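Local coordinates for CHAD domain protein (Streptomyces chartreusis, PDB 6RN5) that probably binds polyphosphate and also binds copper ions, as a phosin built on the all-helical CHAD fold, at residues H74-L79 with R288-A293; A275-V280 with A357-F362. All coordinates share one frame; numbering follows the deposited sequence.

In the fold
Both contacts use helix 274-295, contact 2 near its N-terminal end and contact 1 near its C-terminal end, with centres 23 Å apart and nearest atoms about 8 Å apart. Along the chain their segments alternate: 74-79, 275-280, 288-293, 357-362. The shared helix therefore packs against the end of helix 56-75 from the first part of the chain and, further back, against the last helix, 338-366, tying early and late parts of the all-helical fold together. Each contact has a sulfate beside it, probably from the crystallisation liquor, held by arginine, consistent with a protein that binds polyphosphate, and contact 2 also lies close to a copper-binding histidine.

Contact 1: H74-L79 with R288-A293; sequences HTFQSL and RYAREA. With SO4 (sulfate ion), chain G.
Phe76, the first residue to leave helical geometry at the end of helix 56-75, carries most of a small contact in which its ring meets two alanines, Ala290 and Ala293, one helical turn apart, and no hydrogen bond crosses. The leading corner of the ring does the touching: CE2 of Phe76 lies 3.6 Å from CB of Ala293, while CZ of Phe76 is 4.1 Å from CB of Ala290. Near the plane of the ring, at its edge, lies the carbonyl oxygen of Ala290. The ring projects across to helix 274-295 with CG beside the backbone N (chi1 -57°). Thr75 adds its methyl, CG2, at 4.0 Å from CB of Ala290, and the same methyl also sits over one face of the Phe76 ring, offset toward the rim. The hydroxyl of Thr75, on the other branch, makes a weak hydrogen bond to the carbonyl oxygen of Ala71.

Away from this apolar patch, Tyr289 directs its OH to O4 of a sulfate at 2.7 Å, and the same OH is hydrogen-bonded to NE of Arg67. Arg288, its chain bent at chi2 and chi3, approaches the ion with the edge of its guanidinium, through NH2 toward the same O4 and through a weak, long bond from NH1 to O2 (3.5 Å). The NH2 approach is very short, and its exact length is doubtful. Arg64, Arg67 and Arg68 of helix 56-75 also bind this ion, probably taken up from the crystallisation liquor, so in the crystal it bridges the two helices, which the Glu292 to Arg68 salt bridge also joins; the basic cluster is consistent with a surface that accepts phosphate groups.

The apolar patch is buried among further helices: Leu231 and Ala235 of helix 229-244 meet Phe76 and Thr75, while Leu24 and Tyr27 of helix 21-42 meet Phe76 and Ala293.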
loop_
_atom_site.group_PDB
_atom_site.type_symbol
_atom_site.label_atom_id
_atom_site.label_comp_id
_atom_site.label_asym_id
_atom_site.label_seq_id
_atom_site.Cartn_x
_atom_site.Cartn_y
_atom_site.Cartn_z
ATOM N N HIS A 74 -24.917 8.926 -30.236
ATOM C CA HIS A 74 -23.746 8.171 -30.644
ATOM C C HIS A 74 -24.231 6.799 -31.043
ATOM O O HIS A 74 -24.053 6.408 -32.172
ATOM C CB HIS A 74 -22.714 8.073 -29.491
ATOM C CG HIS A 74 -21.458 7.375 -29.872
ATOM N ND1 HIS A 74 -21.224 6.050 -29.594
ATOM C CD2 HIS A 74 -20.372 7.816 -30.544
ATOM C CE1 HIS A 74 -20.039 5.708 -30.054
ATOM N NE2 HIS A 74 -19.496 6.762 -30.631
ATOM N N THR A 75 -24.823 6.082 -30.083
ATOM C CA THR A 75 -25.247 4.682 -30.245
ATOM C C THR A 75 -26.204 4.502 -31.428
ATOM O O THR A 75 -26.154 3.470 -32.128
ATOM C CB THR A 75 -25.917 4.174 -28.945
ATOM O OG1 THR A 75 -24.994 4.283 -27.861
ATOM C CG2 THR A 75 -26.349 2.739 -29.071
ATOM N N PHE A 76 -27.096 5.489 -31.612
ATOM C CA PHE A 76 -28.223 5.388 -32.549
ATOM C C PHE A 76 -28.092 6.415 -33.645
ATOM O O PHE A 76 -29.074 6.820 -34.272
ATOM C CB PHE A 76 -29.577 5.553 -31.818
ATOM C CG PHE A 76 -29.798 4.562 -30.687
ATOM C CD1 PHE A 76 -30.299 3.280 -30.935
ATOM C CD2 PHE A 76 -29.537 4.918 -29.359
ATOM C CE1 PHE A 76 -30.520 2.382 -29.873
ATOM C CE2 PHE A 76 -29.748 4.019 -28.302
ATOM C CZ PHE A 76 -30.228 2.758 -28.556
ATOM N N GLN A 77 -26.849 6.791 -33.902
ATOM C CA GLN A 77 -26.541 7.796 -34.885
ATOM C C GLN A 77 -27.067 7.391 -36.236
ATOM O O GLN A 77 -27.488 8.246 -36.982
ATOM C CB GLN A 77 -25.034 8.042 -35.021
ATOM C CG GLN A 77 -24.746 9.256 -35.904
ATOM C CD GLN A 77 -23.332 9.789 -35.780
ATOM O OE1 GLN A 77 -22.566 9.690 -36.726
ATOM N NE2 GLN A 77 -22.977 10.363 -34.602
ATOM N N SER A 78 -27.069 6.098 -36.543
ATOM C CA SER A 78 -27.506 5.670 -37.884
ATOM C C SER A 78 -28.981 5.936 -38.114
ATOM O O SER A 78 -29.395 5.990 -39.241
ATOM C CB SER A 78 -27.202 4.182 -38.117
ATOM O OG SER A 78 -27.717 3.398 -37.070
ATOM N N LEU A 79 -29.787 6.084 -37.058
ATOM C CA LEU A 79 -31.219 6.381 -37.237
ATOM C C LEU A 79 -31.571 7.877 -37.241
ATOM O O LEU A 79 -32.728 8.209 -37.306
ATOM C CB LEU A 79 -32.055 5.642 -36.178
ATOM C CG LEU A 79 -31.905 4.116 -36.305
ATOM C CD1 LEU A 79 -32.879 3.465 -35.372
ATOM C CD2 LEU A 79 -32.173 3.633 -37.720
ATOM N N ARG A 288 -25.431 1.410 -20.788
ATOM C CA ARG A 288 -26.531 1.587 -19.837
ATOM C C ARG A 288 -27.618 2.428 -20.436
ATOM O O ARG A 288 -28.782 2.082 -20.357
ATOM C CB ARG A 288 -26.018 2.193 -18.530
ATOM C CG ARG A 288 -25.485 1.126 -17.548
ATOM C CD ARG A 288 -25.951 1.513 -16.122
ATOM N NE ARG A 288 -25.328 2.781 -15.841
ATOM C CZ ARG A 288 -25.889 3.949 -15.560
ATOM N NH1 ARG A 288 -27.184 4.109 -15.349
ATOM N NH2 ARG A 288 -25.068 4.977 -15.407
ATOM N N TYR A 289 -27.211 3.473 -21.132
ATOM C CA TYR A 289 -28.142 4.443 -21.678
ATOM C C TYR A 289 -28.827 3.935 -22.908
ATOM O O TYR A 289 -29.914 4.387 -23.215
ATOM C CB TYR A 289 -27.422 5.756 -22.006
ATOM C CG TYR A 289 -26.819 6.476 -20.826
ATOM C CD1 TYR A 289 -27.251 6.233 -19.520
ATOM C CD2 TYR A 289 -25.860 7.464 -21.023
ATOM C CE1 TYR A 289 -26.726 6.944 -18.456
ATOM C CE2 TYR A 289 -25.329 8.162 -19.971
ATOM C CZ TYR A 289 -25.754 7.911 -18.683
ATOM O OH TYR A 289 -25.184 8.619 -17.605
ATOM N N ALA A 290 -28.182 3.005 -23.611
ATOM C CA ALA A 290 -28.804 2.308 -24.731
ATOM C C ALA A 290 -29.919 1.378 -24.239
ATOM O O ALA A 290 -31.014 1.343 -24.833
ATOM C CB ALA A 290 -27.738 1.524 -25.536
ATOM N N ARG A 291 -29.635 0.592 -23.203
ATOM C CA ARG A 291 -30.681 -0.180 -22.528
ATOM C C ARG A 291 -31.860 0.729 -22.151
ATOM O O ARG A 291 -32.999 0.347 -22.351
ATOM C CB ARG A 291 -30.143 -0.899 -21.279
ATOM C CG ARG A 291 -29.282 -2.111 -21.633
ATOM C CD ARG A 291 -28.604 -2.771 -20.424
ATOM N NE ARG A 291 -29.477 -3.683 -19.661
ATOM C CZ ARG A 291 -29.965 -3.457 -18.433
ATOM N NH1 ARG A 291 -29.692 -2.341 -17.743
ATOM N NH2 ARG A 291 -30.741 -4.367 -17.874
ATOM N N GLU A 292 -31.590 1.920 -21.598
ATOM C CA GLU A 292 -32.668 2.897 -21.303
ATOM C C GLU A 292 -33.459 3.279 -22.576
ATOM O O GLU A 292 -34.682 3.290 -22.576
ATOM C CB GLU A 292 -32.095 4.176 -20.690
ATOM C CG GLU A 292 -31.547 4.021 -19.279
ATOM C CD GLU A 292 -31.372 5.349 -18.581
ATOM O OE1 GLU A 292 -31.763 6.414 -19.131
ATOM O OE2 GLU A 292 -30.854 5.338 -17.447
ATOM N N ALA A 293 -32.760 3.631 -23.649
ATOM C CA ALA A 293 -33.417 4.071 -24.873
ATOM C C ALA A 293 -34.378 3.031 -25.473
ATOM O O ALA A 293 -35.456 3.355 -26.029
ATOM C CB ALA A 293 -32.341 4.459 -25.897
HETATM S S SO4 G . -26.292 8.000 -14.236
HETATM O O1 SO4 G . -26.620 9.306 -14.774
HETATM O O2 SO4 G . -27.576 7.298 -14.003
HETATM O O3 SO4 G . -25.562 8.111 -12.969
HETATM O O4 SO4 G . -25.393 7.326 -15.206
#

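Contact 2: A275-V280 with A357-F362; sequences APWHQV and AARFAF. With SO4 (sulfate ion), chain H.
The short helical segments 275-280 and 357-362 cross at 46° with their axes 12.3 Å apart, a wide spacing bridged by large side chains; the nearest CA atoms are those of Trp277 and Arg359. Between the helices the extended chain of Arg359 runs along one face of the indole. CG of Arg359 stands 3.5 Å from the centroid of the Trp277 six-membered ring, nearly on its normal, as a CH-pi contact. Further out, the guanidinium lies flat against Trp277, planes 20° apart, with CZ displaced from the centre of the five-membered ring, an off-centre cation-pi contact. NE of Arg359 is hydrogen-bonded to NE2 of His317, whose ring stacks on Trp277.

Within this all-helical CHAD protein, the crossing lies near the copper site: the side chain of Arg359 is about 6 Å from that of the copper ligand His271 and about 10 Å from the bound copper ion. The guanidinium edge grips a sulfate, probably from the crystallisation liquor, through Arg359 NH1 to O3 (3.0 Å) and NH2 to O2 (2.9 Å), both nearly straight; His271 and the backbone N of Gln273 also hold the ion, while Asp274 and Glu356 form salt bridges with the guanidinium.

Replacing Trp277 by alanine would probably deprive the Arg359 chain of its flat support and open a gap beside Phe362. That phenylalanine, CG anti to the backbone N (chi1 168°), brings CD2 to 3.6 Å from CZ3 of Trp277, and its CZ meets CG1 of Val280.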
loop_
_atom_site.group_PDB
_atom_site.type_symbol
_atom_site.label_atom_id
_atom_site.label_comp_id
_atom_site.label_asym_id
_atom_site.label_seq_id
_atom_site.Cartn_x
_atom_site.Cartn_y
_atom_site.Cartn_z
ATOM N N ALA A 275 -5.868 4.326 -19.018
ATOM C CA ALA A 275 -6.654 4.765 -20.193
ATOM C C ALA A 275 -7.627 3.680 -20.675
ATOM O O ALA A 275 -8.781 3.949 -20.850
ATOM C CB ALA A 275 -5.764 5.287 -21.337
ATOM N N PRO A 276 -7.169 2.438 -20.832
ATOM C CA PRO A 276 -8.169 1.430 -21.242
ATOM C C PRO A 276 -9.341 1.226 -20.257
ATOM O O PRO A 276 -10.463 0.993 -20.686
ATOM C CB PRO A 276 -7.348 0.143 -21.380
ATOM C CG PRO A 276 -5.919 0.489 -21.022
ATOM C CD PRO A 276 -5.778 1.978 -21.018
ATOM N N TRP A 277 -9.065 1.297 -18.961
ATOM C CA TRP A 277 -10.107 1.227 -17.913
ATOM C C TRP A 277 -11.110 2.392 -17.963
ATOM O O TRP A 277 -12.329 2.212 -17.807
ATOM C CB TRP A 277 -9.452 1.188 -16.545
ATOM C CG TRP A 277 -8.811 -0.105 -16.306
ATOM C CD1 TRP A 277 -7.537 -0.462 -16.611
ATOM C CD2 TRP A 277 -9.415 -1.253 -15.720
ATOM N NE1 TRP A 277 -7.307 -1.754 -16.244
ATOM C CE2 TRP A 277 -8.450 -2.265 -15.700
ATOM C CE3 TRP A 277 -10.673 -1.518 -15.213
ATOM C CZ2 TRP A 277 -8.700 -3.504 -15.189
ATOM C CZ3 TRP A 277 -10.920 -2.764 -14.692
ATOM C CH2 TRP A 277 -9.950 -3.734 -14.686
ATOM N N HIS A 278 -10.584 3.576 -18.213
ATOM C CA HIS A 278 -11.441 4.745 -18.352
ATOM C C HIS A 278 -12.246 4.713 -19.618
ATOM O O HIS A 278 -13.389 5.200 -19.635
ATOM C CB HIS A 278 -10.651 6.042 -18.207
ATOM C CG HIS A 278 -10.108 6.224 -16.818
ATOM N ND1 HIS A 278 -9.090 7.107 -16.511
ATOM C CD2 HIS A 278 -10.400 5.575 -15.665
ATOM C CE1 HIS A 278 -8.812 7.020 -15.223
ATOM N NE2 HIS A 278 -9.589 6.096 -14.684
ATOM N N GLN A 279 -11.690 4.115 -20.668
ATOM C CA GLN A 279 -12.493 3.854 -21.878
ATOM C C GLN A 279 -13.618 2.845 -21.629
ATOM O O GLN A 279 -14.743 3.035 -22.037
ATOM C CB GLN A 279 -11.586 3.383 -23.022
ATOM C CG GLN A 279 -12.277 3.366 -24.375
ATOM C CD GLN A 279 -12.949 4.704 -24.690
ATOM O OE1 GLN A 279 -12.451 5.784 -24.307
ATOM N NE2 GLN A 279 -14.073 4.643 -25.391
ATOM N N VAL A 280 -13.320 1.770 -20.948
ATOM C CA VAL A 280 -14.360 0.869 -20.534
ATOM C C VAL A 280 -15.434 1.559 -19.673
ATOM O O VAL A 280 -16.612 1.284 -19.854
ATOM C CB VAL A 280 -13.756 -0.369 -19.867
ATOM C CG1 VAL A 280 -14.762 -1.143 -19.037
ATOM C CG2 VAL A 280 -13.158 -1.259 -20.954
ATOM N N ALA A 357 -7.595 -1.803 -6.346
ATOM C CA ALA A 357 -8.778 -2.440 -5.773
ATOM C C ALA A 357 -9.999 -2.222 -6.655
ATOM O O ALA A 357 -10.828 -3.124 -6.834
ATOM C CB ALA A 357 -9.051 -1.940 -4.345
ATOM N N ALA A 358 -10.142 -1.038 -7.222
ATOM C CA ALA A 358 -11.305 -0.842 -8.023
ATOM C C ALA A 358 -11.274 -1.770 -9.264
ATOM O O ALA A 358 -12.336 -2.239 -9.729
ATOM C CB ALA A 358 -11.460 0.600 -8.417
ATOM N N ARG A 359 -10.076 -2.038 -9.787
ATOM C CA ARG A 359 -9.978 -2.872 -10.975
ATOM C C ARG A 359 -10.366 -4.307 -10.612
ATOM O O ARG A 359 -10.998 -5.018 -11.398
ATOM C CB ARG A 359 -8.566 -2.876 -11.538
ATOM C CG ARG A 359 -8.097 -1.593 -12.156
ATOM C CD ARG A 359 -6.680 -1.735 -12.750
ATOM N NE ARG A 359 -6.266 -0.417 -13.247
ATOM C CZ ARG A 359 -5.010 0.012 -13.346
ATOM N NH1 ARG A 359 -3.988 -0.757 -13.017
ATOM N NH2 ARG A 359 -4.783 1.232 -13.798
ATOM N N PHE A 360 -9.920 -4.751 -9.440
ATOM C CA PHE A 360 -10.333 -6.047 -8.934
ATOM C C PHE A 360 -11.865 -6.123 -8.680
ATOM O O PHE A 360 -12.526 -7.091 -9.075
ATOM C CB PHE A 360 -9.533 -6.375 -7.666
ATOM C CG PHE A 360 -9.800 -7.753 -7.101
ATOM C CD1 PHE A 360 -9.309 -8.885 -7.742
ATOM C CD2 PHE A 360 -10.518 -7.912 -5.912
ATOM C CE1 PHE A 360 -9.539 -10.157 -7.223
ATOM C CE2 PHE A 360 -10.766 -9.183 -5.395
ATOM C CZ PHE A 360 -10.271 -10.310 -6.057
ATOM N N ALA A 361 -12.426 -5.107 -8.036
ATOM C CA ALA A 361 -13.858 -5.071 -7.817
ATOM C C ALA A 361 -14.631 -5.146 -9.154
ATOM O O ALA A 361 -15.605 -5.905 -9.287
ATOM C CB ALA A 361 -14.255 -3.838 -7.007
ATOM N N PHE A 362 -14.186 -4.397 -10.155
ATOM C CA PHE A 362 -14.861 -4.427 -11.436
ATOM C C PHE A 362 -14.826 -5.849 -11.974
ATOM O O PHE A 362 -15.846 -6.397 -12.389
ATOM C CB PHE A 362 -14.184 -3.527 -12.462
ATOM C CG PHE A 362 -14.674 -3.750 -13.862
ATOM C CD1 PHE A 362 -15.824 -3.115 -14.325
ATOM C CD2 PHE A 362 -13.994 -4.623 -14.730
ATOM C CE1 PHE A 362 -16.295 -3.349 -15.620
ATOM C CE2 PHE A 362 -14.439 -4.824 -16.046
ATOM C CZ PHE A 362 -15.593 -4.204 -16.484
HETATM S S SO4 H . -0.925 1.757 -14.197
HETATM O O1 SO4 H . -0.213 1.642 -15.509
HETATM O O2 SO4 H . -2.211 2.465 -14.517
HETATM O O3 SO4 H . -1.322 0.458 -13.653
HETATM O O4 SO4 H . -0.012 2.423 -13.180
#